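Local coordinates for Phosphoglucomutase/phosphomannomutase family protein (Burkholderia thailandensis, PDB 3UW2), which probably catalyses the intramolecular transfer of a phosphoryl group on hexose phosphates, as a metal-dependent member of the phosphohexose mutase family, at residues D92-G97 with V110-S115; V103-A108 with G138-L143. One frame throughout, in Å; residues are numbered along the deposited sequence.

Contact 1. Residues D92-G97 with V110-S115; sequences DVVDVG and VPLALS
With chi1 of Val94 at 179°, CG1 stands opposite the backbone N and CG2 opposite the carbonyl carbon, which presents both methyls to Leu114. In Leu114 the first torsion (-56°) sets CG opposite the carbonyl carbon and carries its own fork toward the valine. Two branched ends therefore meet methyl against methyl: Val94 CG1 lies 4.1 Å from Leu114 CD2, and Val94 CG2 lies 4.1 Å from Leu114 CD1. The side chains run obliquely to one another, and Leu112 adds a looser touch from the same segment, its CD1 4.4 Å from Val94 CG1. No hydrogen bond links the two segments, whose nearest CA atoms, those of Val94 and Leu114, are 8.9 Å apart; the join is purely apolar and buried. Tyr175 touches all three side chains and completes the small cluster. Each segment also carries a local turn: Asp95 OD1 accepts from Gly97 N at 2.9 Å in an Asx turn, and an inverse gamma turn at Ala113 separates the two leucines. The arrangement belongs to the alpha/beta/alpha domain I of phosphohexose mutases, where the short, weakly bonded strand 112-114 packs against strand 92-98, on a face of the central sheet.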
loop_
_atom_site.group_PDB
_atom_site.type_symbol
_atom_site.label_atom_id
_atom_site.label_comp_id
_atom_site.label_asym_id
_atom_site.label_seq_id
_atom_site.Cartn_x
_atom_site.Cartn_y
_atom_site.Cartn_z
ATOM N N ASP A 92 26.560 -5.526 -5.822
ATOM C CA ASP A 92 26.213 -5.154 -7.189
ATOM C C ASP A 92 24.841 -4.477 -7.285
ATOM O O ASP A 92 23.918 -4.881 -6.580
ATOM C CB ASP A 92 26.219 -6.390 -8.059
ATOM C CG ASP A 92 27.598 -7.054 -8.101
ATOM O OD1 ASP A 92 28.636 -6.409 -7.749
ATOM O OD2 ASP A 92 27.616 -8.234 -8.441
ATOM N N VAL A 93 24.687 -3.486 -8.178
ATOM C CA VAL A 93 23.415 -2.751 -8.289
ATOM C C VAL A 93 22.836 -3.032 -9.668
ATOM O O VAL A 93 23.546 -2.984 -10.669
ATOM C CB VAL A 93 23.602 -1.222 -8.114
ATOM C CG1 VAL A 93 22.303 -0.437 -8.485
ATOM C CG2 VAL A 93 24.014 -0.955 -6.664
ATOM N N VAL A 94 21.554 -3.382 -9.689
ATOM C CA VAL A 94 20.742 -3.453 -10.902
ATOM C C VAL A 94 19.719 -2.335 -10.863
ATOM O O VAL A 94 18.819 -2.304 -9.996
ATOM C CB VAL A 94 20.048 -4.811 -11.029
ATOM C CG1 VAL A 94 19.186 -4.846 -12.300
ATOM C CG2 VAL A 94 21.123 -5.891 -11.062
ATOM N N ASP A 95 19.891 -1.392 -11.775
ATOM C CA ASP A 95 19.079 -0.194 -11.777
ATOM C C ASP A 95 17.937 -0.355 -12.796
ATOM O O ASP A 95 18.190 -0.405 -13.984
ATOM C CB ASP A 95 19.974 1.035 -12.072
ATOM C CG ASP A 95 19.246 2.338 -11.883
ATOM O OD1 ASP A 95 17.986 2.357 -11.799
ATOM O OD2 ASP A 95 19.943 3.371 -11.840
ATOM N N VAL A 96 16.693 -0.478 -12.321
ATOM C CA VAL A 96 15.590 -0.679 -13.254
ATOM C C VAL A 96 14.933 0.658 -13.662
ATOM O O VAL A 96 13.876 0.644 -14.337
ATOM C CB VAL A 96 14.548 -1.728 -12.737
ATOM C CG1 VAL A 96 15.227 -3.124 -12.558
ATOM C CG2 VAL A 96 13.907 -1.288 -11.426
ATOM N N GLY A 97 15.526 1.781 -13.212
ATOM C CA GLY A 97 15.196 3.116 -13.728
ATOM C C GLY A 97 13.926 3.608 -13.012
ATOM O O GLY A 97 13.711 3.259 -11.873
ATOM N N VAL A 110 11.733 -12.039 -9.761
ATOM C CA VAL A 110 11.884 -12.929 -10.938
ATOM C C VAL A 110 13.284 -12.906 -11.510
ATOM O O VAL A 110 14.037 -11.956 -11.310
ATOM C CB VAL A 110 10.892 -12.599 -12.100
ATOM C CG1 VAL A 110 9.418 -12.584 -11.589
ATOM C CG2 VAL A 110 11.288 -11.282 -12.806
ATOM N N PRO A 111 13.637 -13.955 -12.269
ATOM C CA PRO A 111 14.961 -14.001 -12.923
ATOM C C PRO A 111 15.075 -12.815 -13.887
ATOM O O PRO A 111 14.077 -12.432 -14.501
ATOM C CB PRO A 111 14.939 -15.317 -13.704
ATOM C CG PRO A 111 13.885 -16.150 -13.028
ATOM C CD PRO A 111 12.882 -15.219 -12.374
ATOM N N LEU A 112 16.251 -12.199 -13.968
ATOM C CA LEU A 112 16.423 -10.986 -14.759
ATOM C C LEU A 112 17.346 -11.361 -15.853
ATOM O O LEU A 112 18.426 -11.891 -15.571
ATOM C CB LEU A 112 17.114 -9.902 -13.925
ATOM C CG LEU A 112 16.232 -9.494 -12.749
ATOM C CD1 LEU A 112 16.929 -8.539 -11.788
ATOM C CD2 LEU A 112 14.934 -8.889 -13.281
ATOM N N ALA A 113 16.976 -11.025 -17.085
ATOM C CA ALA A 113 17.791 -11.423 -18.263
ATOM C C ALA A 113 18.866 -10.377 -18.503
ATOM O O ALA A 113 18.839 -9.698 -19.517
ATOM C CB ALA A 113 16.907 -11.579 -19.484
ATOM N N LEU A 114 19.775 -10.233 -17.540
ATOM C CA LEU A 114 20.912 -9.310 -17.623
ATOM C C LEU A 114 21.940 -9.668 -18.734
ATOM O O LEU A 114 22.006 -10.800 -19.171
ATOM C CB LEU A 114 21.614 -9.237 -16.271
ATOM C CG LEU A 114 20.777 -8.846 -15.050
ATOM C CD1 LEU A 114 21.697 -8.788 -13.855
ATOM C CD2 LEU A 114 19.928 -7.561 -15.213
ATOM N N SER A 115 22.745 -8.697 -19.176
ATOM C CA SER A 115 23.576 -8.900 -20.357
ATOM C C SER A 115 24.695 -9.893 -20.070
ATOM O O SER A 115 25.160 -10.586 -20.968
ATOM C CB SER A 115 24.102 -7.566 -20.892
ATOM O OG SER A 115 25.199 -7.113 -20.118
#

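Contact 2. Residues V103-A108 with G138-L143; sequences VGYFAA and GFKMVL. With PO4 (phosphate ion), chain B.
Helix-on-sheet packing in the alpha/beta/alpha domain I brings helix 101-107 onto strand 136-143, beside the metal site of this phosphohexose mutase. Tyr105 carries the contact from the helix. The side chain leaves the helix without aiming at the strand; CG opposite the carbonyl carbon (chi1 -64°) then carries the ring over to Val142, and the two side chains cross at about a right angle. One methyl does the touching: Val142 CG2 sits 3.8 Å from Tyr105 CE1 and 4.0 Å from Tyr105 CD1, approaching the ring obliquely. Cys124 of the adjacent strand 124-127 also touches both residues, so the tyrosine spans two strands of the sheet. Farther along, the phenol oxygen Tyr105 OH comes within 4.0 Å of Lys140 CD, a van der Waals contact with the aliphatic part of the lysine. Beyond CG that chain is extended and leads away from the helix, delivering its ammonium group to the metal site. There Lys140 forms salt bridges with Asp266 and Asp268, two of the aspartates that hold the zinc ion. A phosphate ion, probably from the crystallisation liquor and also bound by His131, accepts a hydrogen bond from Lys140, with NZ to O4 at 2.7 Å.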
loop_
_atom_site.group_PDB
_atom_site.type_symbol
_atom_site.label_atom_id
_atom_site.label_comp_id
_atom_site.label_asym_id
_atom_site.label_seq_id
_atom_site.Cartn_x
_atom_site.Cartn_y
_atom_site.Cartn_z
ATOM N N VAL A 103 6.786 -2.422 -9.451
ATOM C CA VAL A 103 7.664 -2.939 -10.548
ATOM C C VAL A 103 9.098 -3.251 -10.012
ATOM O O VAL A 103 9.747 -4.209 -10.434
ATOM C CB VAL A 103 7.686 -1.968 -11.793
ATOM C CG1 VAL A 103 8.642 -2.491 -12.901
ATOM C CG2 VAL A 103 6.259 -1.883 -12.337
ATOM N N GLY A 104 9.604 -2.418 -9.110
ATOM C CA GLY A 104 10.852 -2.711 -8.381
ATOM C C GLY A 104 10.671 -4.030 -7.570
ATOM O O GLY A 104 11.558 -4.925 -7.623
ATOM N N TYR A 105 9.516 -4.219 -6.916
ATOM C CA TYR A 105 9.246 -5.485 -6.192
ATOM C C TYR A 105 9.266 -6.648 -7.182
ATOM O O TYR A 105 9.810 -7.723 -6.911
ATOM C CB TYR A 105 7.871 -5.488 -5.515
ATOM C CG TYR A 105 7.683 -4.463 -4.425
ATOM C CD1 TYR A 105 8.769 -3.852 -3.749
ATOM C CD2 TYR A 105 6.379 -4.092 -4.052
ATOM C CE1 TYR A 105 8.508 -2.895 -2.685
ATOM C CE2 TYR A 105 6.149 -3.214 -3.019
ATOM C CZ TYR A 105 7.197 -2.598 -2.347
ATOM O OH TYR A 105 6.834 -1.632 -1.331
ATOM N N PHE A 106 8.702 -6.406 -8.367
ATOM C CA PHE A 106 8.596 -7.476 -9.347
ATOM C C PHE A 106 10.030 -7.841 -9.805
ATOM O O PHE A 106 10.350 -9.049 -9.989
ATOM C CB PHE A 106 7.729 -7.019 -10.520
ATOM C CG PHE A 106 7.766 -7.973 -11.732
ATOM C CD1 PHE A 106 6.990 -9.123 -11.753
ATOM C CD2 PHE A 106 8.562 -7.701 -12.835
ATOM C CE1 PHE A 106 6.978 -9.966 -12.858
ATOM C CE2 PHE A 106 8.602 -8.598 -13.956
ATOM C CZ PHE A 106 7.808 -9.706 -13.964
ATOM N N ALA A 107 10.884 -6.821 -10.020
ATOM C CA ALA A 107 12.296 -7.100 -10.408
ATOM C C ALA A 107 13.024 -7.933 -9.306
ATOM O O ALA A 107 13.882 -8.693 -9.596
ATOM C CB ALA A 107 13.069 -5.781 -10.685
ATOM N N ALA A 108 12.623 -7.779 -8.040
ATOM C CA ALA A 108 13.239 -8.492 -6.941
ATOM C C ALA A 108 12.533 -9.872 -6.760
ATOM O O ALA A 108 12.896 -10.662 -5.876
ATOM C CB ALA A 108 13.169 -7.632 -5.662
ATOM N N GLY A 138 12.028 9.356 -0.197
ATOM C CA GLY A 138 12.130 8.287 0.805
ATOM C C GLY A 138 12.582 7.024 0.199
ATOM O O GLY A 138 12.959 7.010 -1.020
ATOM N N PHE A 139 12.569 5.947 0.997
ATOM C CA PHE A 139 13.072 4.661 0.479
ATOM C C PHE A 139 12.197 3.530 1.010
ATOM O O PHE A 139 11.935 3.453 2.232
ATOM C CB PHE A 139 14.522 4.445 0.933
ATOM C CG PHE A 139 15.452 5.619 0.593
ATOM C CD1 PHE A 139 16.242 5.582 -0.530
ATOM C CD2 PHE A 139 15.529 6.757 1.457
ATOM C CE1 PHE A 139 17.084 6.651 -0.847
ATOM C CE2 PHE A 139 16.364 7.827 1.156
ATOM C CZ PHE A 139 17.157 7.775 -0.021
ATOM N N LYS A 140 11.751 2.677 0.108
ATOM C CA LYS A 140 10.974 1.491 0.445
ATOM C C LYS A 140 11.928 0.329 0.213
ATOM O O LYS A 140 12.522 0.285 -0.850
ATOM C CB LYS A 140 9.700 1.441 -0.446
ATOM C CG LYS A 140 8.635 2.488 0.001
ATOM C CD LYS A 140 7.253 2.312 -0.686
ATOM C CE LYS A 140 6.229 3.254 -0.071
ATOM N NZ LYS A 140 5.052 3.490 -0.942
ATOM N N MET A 141 12.115 -0.566 1.213
ATOM C CA MET A 141 13.241 -1.503 1.203
ATOM C C MET A 141 12.814 -2.961 1.334
ATOM O O MET A 141 12.065 -3.308 2.256
ATOM C CB MET A 141 14.163 -1.166 2.343
ATOM C CG MET A 141 14.885 0.191 2.115
ATOM S SD MET A 141 15.638 0.818 3.631
ATOM C CE MET A 141 14.199 1.220 4.617
ATOM N N VAL A 142 13.272 -3.789 0.416
ATOM C CA VAL A 142 13.027 -5.236 0.536
ATOM C C VAL A 142 14.356 -5.929 0.693
ATOM O O VAL A 142 15.216 -5.869 -0.196
ATOM C CB VAL A 142 12.183 -5.772 -0.627
ATOM C CG1 VAL A 142 12.107 -7.321 -0.531
ATOM C CG2 VAL A 142 10.770 -5.152 -0.554
ATOM N N LEU A 143 14.532 -6.622 1.819
ATOM C CA LEU A 143 15.831 -7.286 2.081
ATOM C C LEU A 143 15.660 -8.831 2.037
ATOM O O LEU A 143 15.014 -9.415 2.889
ATOM C CB LEU A 143 16.436 -6.816 3.394
ATOM C CG LEU A 143 17.549 -7.734 3.988
ATOM C CD1 LEU A 143 18.802 -7.748 3.125
ATOM C CD2 LEU A 143 17.863 -7.467 5.466
HETATM P P PO4 B . 2.815 5.748 0.288
HETATM O O2 PO4 B . 2.013 4.652 -0.405
HETATM O O3 PO4 B . 1.912 6.567 1.179
HETATM O O4 PO4 B . 4.093 5.270 0.901
#

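Following the chain from the N terminus, past strand 64-69 and helix 75-88, strand 92-98 is the first of the segments reached; it turns into helix 101-107, and contact 1 closes a short loop when strand 112-114 comes back against 92-97. Before that loop is complete, the helix has already supplied residues 103-108 to contact 2, which closes only after strands 117-119 and 124-127, at 138-143. The two closures thus cross rather than nest. They also meet physically: Val96 CG1 packs on Ala107 CB at 3.9 Å. Contact 1 ties the short strand 112-114 to strand 92-98, and contact 2 ties helix 101-107 to strand 136-143, both strands of the one domain I sheet.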